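Local coordinates for transcription termination factor NusA (Planctomyces limnophilus, PDB 4MTN), which probably takes part in both termination and antitermination of transcription, binding the core RNA polymerase and the nascent RNA, at residues P176-R181 and L200-G205; I25-V30 and V50-T55. All coordinates share one frame; numbering follows the deposited sequence.

Contact 1. Residues P176-R181 and L200-G205; sequences PDFVRR and LAREAG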
loop_
_atom_site.group_PDB
_atom_site.type_symbol
_atom_site.label_atom_id
_atom_site.label_comp_id
_atom_site.label_asym_id
_atom_site.label_seq_id
_atom_site.Cartn_x
_atom_site.Cartn_y
_atom_site.Cartn_z
ATOM N N PRO A 176 3.397 1.118 5.574
ATOM C CA PRO A 176 4.293 0.185 6.266
ATOM C C PRO A 176 5.741 0.302 5.795
ATOM O O PRO A 176 6.655 0.181 6.606
ATOM C CB PRO A 176 3.714 -1.183 5.906
ATOM C CG PRO A 176 2.266 -0.923 5.709
ATOM C CD PRO A 176 2.169 0.451 5.104
ATOM N N ASP A 177 5.940 0.553 4.504
ATOM C CA ASP A 177 7.281 0.667 3.943
ATOM C C ASP A 177 8.096 1.777 4.603
ATOM O O ASP A 177 9.322 1.710 4.629
ATOM C CB ASP A 177 7.217 0.909 2.434
ATOM C CG ASP A 177 6.828 -0.335 1.661
ATOM O OD1 ASP A 177 6.869 -1.438 2.245
ATOM O OD2 ASP A 177 6.489 -0.209 0.466
ATOM N N PHE A 178 7.418 2.791 5.133
ATOM C CA PHE A 178 8.110 3.886 5.810
ATOM C C PHE A 178 8.835 3.378 7.053
ATOM O O PHE A 178 9.979 3.750 7.312
ATOM C CB PHE A 178 7.133 4.999 6.193
ATOM C CG PHE A 178 7.808 6.269 6.639
ATOM C CD1 PHE A 178 9.056 6.615 6.148
ATOM C CD2 PHE A 178 7.200 7.106 7.559
ATOM C CE1 PHE A 178 9.681 7.778 6.558
ATOM C CE2 PHE A 178 7.821 8.272 7.973
ATOM C CZ PHE A 178 9.063 8.608 7.473
ATOM N N VAL A 179 8.159 2.527 7.819
ATOM C CA VAL A 179 8.750 1.927 9.009
ATOM C C VAL A 179 9.905 1.010 8.629
ATOM O O VAL A 179 10.961 1.021 9.266
ATOM C CB VAL A 179 7.707 1.129 9.814
ATOM C CG1 VAL A 179 8.365 0.419 10.986
ATOM C CG2 VAL A 179 6.600 2.046 10.294
ATOM N N ARG A 180 9.694 0.222 7.578
ATOM C CA ARG A 180 10.696 -0.723 7.097
ATOM C C ARG A 180 11.990 -0.013 6.714
ATOM O O ARG A 180 13.081 -0.482 7.032
ATOM C CB ARG A 180 10.150 -1.511 5.903
ATOM C CG ARG A 180 11.095 -2.568 5.367
ATOM C CD ARG A 180 10.515 -3.261 4.143
ATOM N NE ARG A 180 9.410 -4.155 4.477
ATOM C CZ ARG A 180 9.543 -5.462 4.682
ATOM N NH1 ARG A 180 10.739 -6.029 4.589
ATOM N NH2 ARG A 180 8.484 -6.202 4.980
ATOM N N ARG A 181 11.863 1.125 6.039
ATOM C CA ARG A 181 13.024 1.909 5.634
ATOM C C ARG A 181 13.751 2.490 6.842
ATOM O O ARG A 181 14.974 2.404 6.941
ATOM C CB ARG A 181 12.612 3.041 4.690
ATOM C CG ARG A 181 12.018 2.600 3.361
ATOM C CD ARG A 181 13.058 1.988 2.438
ATOM N NE ARG A 181 13.174 0.545 2.614
ATOM C CZ ARG A 181 12.394 -0.346 2.010
ATOM N NH1 ARG A 181 11.433 0.056 1.191
ATOM N NH2 ARG A 181 12.576 -1.643 2.226
ATOM N N LEU A 200 5.450 -7.162 8.188
ATOM C CA LEU A 200 5.168 -5.903 8.863
ATOM C C LEU A 200 3.671 -5.601 8.890
ATOM O O LEU A 200 2.972 -5.780 7.892
ATOM C CB LEU A 200 5.915 -4.759 8.180
ATOM C CG LEU A 200 6.461 -3.672 9.102
ATOM C CD1 LEU A 200 7.712 -4.173 9.781
ATOM C CD2 LEU A 200 6.753 -2.410 8.327
ATOM N N ALA A 201 3.190 -5.144 10.042
ATOM C CA ALA A 201 1.792 -4.764 10.205
ATOM C C ALA A 201 1.703 -3.433 10.942
ATOM O O ALA A 201 2.182 -3.312 12.069
ATOM C CB ALA A 201 1.034 -5.839 10.953
ATOM N N ARG A 202 1.087 -2.435 10.315
ATOM C CA ARG A 202 1.115 -1.086 10.867
ATOM C C ARG A 202 -0.247 -0.405 10.986
ATOM O O ARG A 202 -1.077 -0.474 10.080
ATOM C CB ARG A 202 2.034 -0.201 10.021
ATOM C CG ARG A 202 2.160 1.217 10.551
ATOM C CD ARG A 202 3.042 2.087 9.676
ATOM N NE ARG A 202 3.396 3.326 10.361
ATOM C CZ ARG A 202 3.943 4.382 9.768
ATOM N NH1 ARG A 202 4.199 4.358 8.467
ATOM N NH2 ARG A 202 4.227 5.465 10.479
ATOM N N GLU A 203 -0.464 0.244 12.128
ATOM C CA GLU A 203 -1.483 1.277 12.249
ATOM C C GLU A 203 -0.766 2.598 12.503
ATOM O O GLU A 203 -0.227 2.820 13.588
ATOM C CB GLU A 203 -2.470 0.961 13.370
ATOM C CG GLU A 203 -3.411 -0.188 13.051
ATOM C CD GLU A 203 -4.542 -0.311 14.051
ATOM O OE1 GLU A 203 -4.709 0.610 14.880
ATOM O OE2 GLU A 203 -5.263 -1.328 14.007
ATOM N N ALA A 204 -0.773 3.469 11.498
ATOM C CA ALA A 204 0.087 4.651 11.480
ATOM C C ALA A 204 -0.143 5.588 12.661
ATOM O O ALA A 204 -1.266 6.011 12.928
ATOM C CB ALA A 204 -0.101 5.407 10.175
ATOM N N GLY A 205 0.943 5.912 13.357
ATOM C CA GLY A 205 0.891 6.822 14.485
ATOM C C GLY A 205 0.528 6.143 15.789
ATOM O O GLY A 205 0.451 6.792 16.832
#

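Contact 2. Residues I25-V30 and V50-T55; sequences IVFEGV and VHIDRT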
loop_
_atom_site.group_PDB
_atom_site.type_symbol
_atom_site.label_atom_id
_atom_site.label_comp_id
_atom_site.label_asym_id
_atom_site.label_seq_id
_atom_site.Cartn_x
_atom_site.Cartn_y
_atom_site.Cartn_z
ATOM N N ILE A 25 17.234 17.949 -21.211
ATOM C CA ILE A 25 15.778 17.898 -21.236
ATOM C C ILE A 25 15.242 18.880 -22.272
ATOM O O ILE A 25 14.302 18.575 -23.008
ATOM C CB ILE A 25 15.175 18.217 -19.853
ATOM C CG1 ILE A 25 15.593 17.158 -18.831
ATOM C CG2 ILE A 25 13.660 18.299 -19.935
ATOM C CD1 ILE A 25 14.964 17.342 -17.467
ATOM N N VAL A 26 15.860 20.056 -22.332
ATOM C CA VAL A 26 15.458 21.093 -23.275
ATOM C C VAL A 26 15.689 20.652 -24.719
ATOM O O VAL A 26 14.836 20.862 -25.581
ATOM C CB VAL A 26 16.215 22.411 -23.018
ATOM C CG1 VAL A 26 15.747 23.491 -23.981
ATOM C CG2 VAL A 26 16.022 22.858 -21.578
ATOM N N PHE A 27 16.843 20.038 -24.975
ATOM C CA PHE A 27 17.161 19.519 -26.303
ATOM C C PHE A 27 16.105 18.524 -26.770
ATOM O O PHE A 27 15.648 18.585 -27.910
ATOM C CB PHE A 27 18.540 18.855 -26.312
ATOM C CG PHE A 27 19.677 19.813 -26.533
ATOM C CD1 PHE A 27 19.916 20.349 -27.788
ATOM C CD2 PHE A 27 20.515 20.169 -25.489
ATOM C CE1 PHE A 27 20.963 21.228 -27.996
ATOM C CE2 PHE A 27 21.564 21.047 -25.691
ATOM C CZ PHE A 27 21.788 21.576 -26.945
ATOM N N GLU A 28 15.724 17.613 -25.881
ATOM C CA GLU A 28 14.688 16.631 -26.180
ATOM C C GLU A 28 13.357 17.312 -26.480
ATOM O O GLU A 28 12.608 16.873 -27.352
ATOM C CB GLU A 28 14.525 15.649 -25.019
ATOM C CG GLU A 28 15.673 14.665 -24.865
ATOM C CD GLU A 28 15.500 13.751 -23.666
ATOM O OE1 GLU A 28 14.985 14.219 -22.629
ATOM O OE2 GLU A 28 15.873 12.563 -23.764
ATOM N N GLY A 29 13.074 18.388 -25.753
ATOM C CA GLY A 29 11.851 19.143 -25.952
ATOM C C GLY A 29 11.819 19.838 -27.300
ATOM O O GLY A 29 10.812 19.792 -28.007
ATOM N N VAL A 30 12.927 20.480 -27.655
ATOM C CA VAL A 30 13.039 21.175 -28.933
ATOM C C VAL A 30 12.948 20.188 -30.095
ATOM O O VAL A 30 12.337 20.481 -31.123
ATOM C CB VAL A 30 14.360 21.970 -29.029
ATOM C CG1 VAL A 30 14.498 22.627 -30.394
ATOM C CG2 VAL A 30 14.428 23.016 -27.928
ATOM N N VAL A 50 14.178 13.011 -35.668
ATOM C CA VAL A 50 14.906 14.267 -35.547
ATOM C C VAL A 50 15.983 14.186 -34.466
ATOM O O VAL A 50 15.756 13.642 -33.383
ATOM C CB VAL A 50 13.945 15.441 -35.243
ATOM C CG1 VAL A 50 13.096 15.134 -34.022
ATOM C CG2 VAL A 50 14.712 16.746 -35.063
ATOM N N HIS A 51 17.163 14.712 -34.777
ATOM C CA HIS A 51 18.254 14.766 -33.815
ATOM C C HIS A 51 18.970 16.108 -33.874
ATOM O O HIS A 51 19.264 16.620 -34.953
ATOM C CB HIS A 51 19.252 13.634 -34.060
ATOM C CG HIS A 51 20.524 13.776 -33.285
ATOM N ND1 HIS A 51 20.567 13.732 -31.909
ATOM C CD2 HIS A 51 21.801 13.969 -33.694
ATOM C CE1 HIS A 51 21.814 13.887 -31.502
ATOM N NE2 HIS A 51 22.583 14.033 -32.567
ATOM N N ILE A 52 19.246 16.677 -32.707
ATOM C CA ILE A 52 20.003 17.918 -32.631
ATOM C C ILE A 52 21.373 17.656 -32.026
ATOM O O ILE A 52 21.476 17.152 -30.910
ATOM C CB ILE A 52 19.273 18.981 -31.794
ATOM C CG1 ILE A 52 17.902 19.287 -32.401
ATOM C CG2 ILE A 52 20.111 20.247 -31.696
ATOM C CD1 ILE A 52 17.081 20.257 -31.584
ATOM N N ASP A 53 22.420 17.985 -32.775
ATOM C CA ASP A 53 23.784 17.851 -32.277
ATOM C C ASP A 53 23.956 18.748 -31.059
ATOM O O ASP A 53 23.650 19.937 -31.107
ATOM C CB ASP A 53 24.798 18.207 -33.367
ATOM C CG ASP A 53 26.196 17.697 -33.061
ATOM O OD1 ASP A 53 26.556 17.598 -31.868
ATOM O OD2 ASP A 53 26.940 17.397 -34.017
ATOM N N ARG A 54 24.439 18.172 -29.963
ATOM C CA ARG A 54 24.530 18.895 -28.701
ATOM C C ARG A 54 25.554 20.028 -28.752
ATOM O O ARG A 54 25.302 21.122 -28.250
ATOM C CB ARG A 54 24.869 17.929 -27.564
ATOM C CG ARG A 54 23.784 16.896 -27.291
ATOM C CD ARG A 54 22.452 17.567 -26.988
ATOM N NE ARG A 54 21.399 16.603 -26.681
ATOM C CZ ARG A 54 20.509 16.160 -27.563
ATOM N NH1 ARG A 54 20.540 16.594 -28.816
ATOM N NH2 ARG A 54 19.584 15.285 -27.194
ATOM N N THR A 55 26.709 19.762 -29.354
ATOM C CA THR A 55 27.768 20.763 -29.433
ATOM C C THR A 55 27.448 21.894 -30.413
ATOM O O THR A 55 27.472 23.067 -30.043
ATOM C CB THR A 55 29.109 20.123 -29.841
ATOM O OG1 THR A 55 28.957 19.452 -31.099
ATOM C CG2 THR A 55 29.563 19.124 -28.789
#

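Contact 1. Residues P176-R181 and L200-G205
Leu200, Arg202 and Pro176 carry most of this contact between helix 176-186 and the end of strand 195-203. The axes of the two short elements come within 8.5 Å and cross at 117°. Leu200 sends its CD2 methyl against the helix. Leu200 CD2 lies 4.1 Å from Pro176 CB and 4.0 Å from Val179 CB. Arg202, two residues on along the strand, reaches along the same side of the helix. Its CG is anti to the backbone N (chi1 -178°), and the chain stays extended to NE. The aliphatic part runs past the proline, with Arg202 CD 4.1 Å from Pro176 CA. Val179 CG2 sits over one face of the guanidinium, offset toward the rim, 3.6 Å from Arg202 CZ. Ala204 CB lies over the opposite face, also offset toward the rim. At its tip, NH1 bonds the carbonyl oxygens of Arg173 and His175, just before Pro176, and NH2 forms a salt bridge with Glu243. An alanine in place of Arg202 would probably loosen the hold on the chain around Pro176, since these bonds and the surface under Val179 would go. The helix and the hairpin of strands 195-203 and 207-214 are the opening elements of a type II KH fold, the first KH repeat of NusA.

Contact 2. Residues I25-V30 and V50-T55
The central interaction is a CH-pi contact between Arg54 and Phe27 of helix 23-42. Arg54 CD sits over the middle of one ring face, 3.6 Å from the Phe27 centroid and 13° off the ring normal. The arginine chain bends at chi2 (-57°). Its guanidinium lies 2° from parallel with the ring, but it is displaced beyond the ring and covers the base of the side chain. Arg54 CZ is 3.6 Å from Phe27 CB, which stands over the centre of the guanidinium. The two side chains reach toward each other and overlap, CD over the ring and the guanidinium over CB.

Apolar contacts come from Ile52, whose side chain serves two residues. Ile52 CG2 meets the ring at the edge, 3.9 Å from Phe27 CD1. Ile52 CD1 reaches the next turn of the helix and lies 3.7 Å from Val30 CG1. This is helix-on-sheet packing in the N-terminal domain of NusA, where helices pack beside a three-stranded antiparallel sheet and strand 48-52 is one of its outermost strands. Helix 7-18 adds Val12 against Phe27 and Val8 against Val30.

Polar links fix the arginine tip. NH2 forms a salt bridge with Glu24 and NH1 with Glu31, residues that bracket 25-30 on the helix. Glu31 OE2 also accepts a bond from Ile52 N, so the same carboxylate holds the end of the strand. Beyond the strand, Thr55 OG1 donates to Asp53 OD1 at 3.1 Å, from above the carboxylate plane. A weak bond from Thr55 N reaches the same oxygen, consistent with an Asx turn.

From the N terminus, contact 2 comes first. Residues 25-30 lie on helix 23-42, and strand 48-52 returns to it, closing a loop within the N-terminal domain. The chain then completes that sheet, passes through helices 70-78 and 87-105, and builds the S1 domain. Contact 1 opens at 176-181 and closes at 200-205, across 18 residues, most of them helix or strand, in the first KH repeat. The two loops follow in series and neither nest nor cross. The centres of contact 1 and contact 2 are about 43 Å apart. Contact 2 ties helix 23-42 to an outer strand of the N-terminal sheet. Contact 1 ties helix 176-186 to the first strand of the KH sheet.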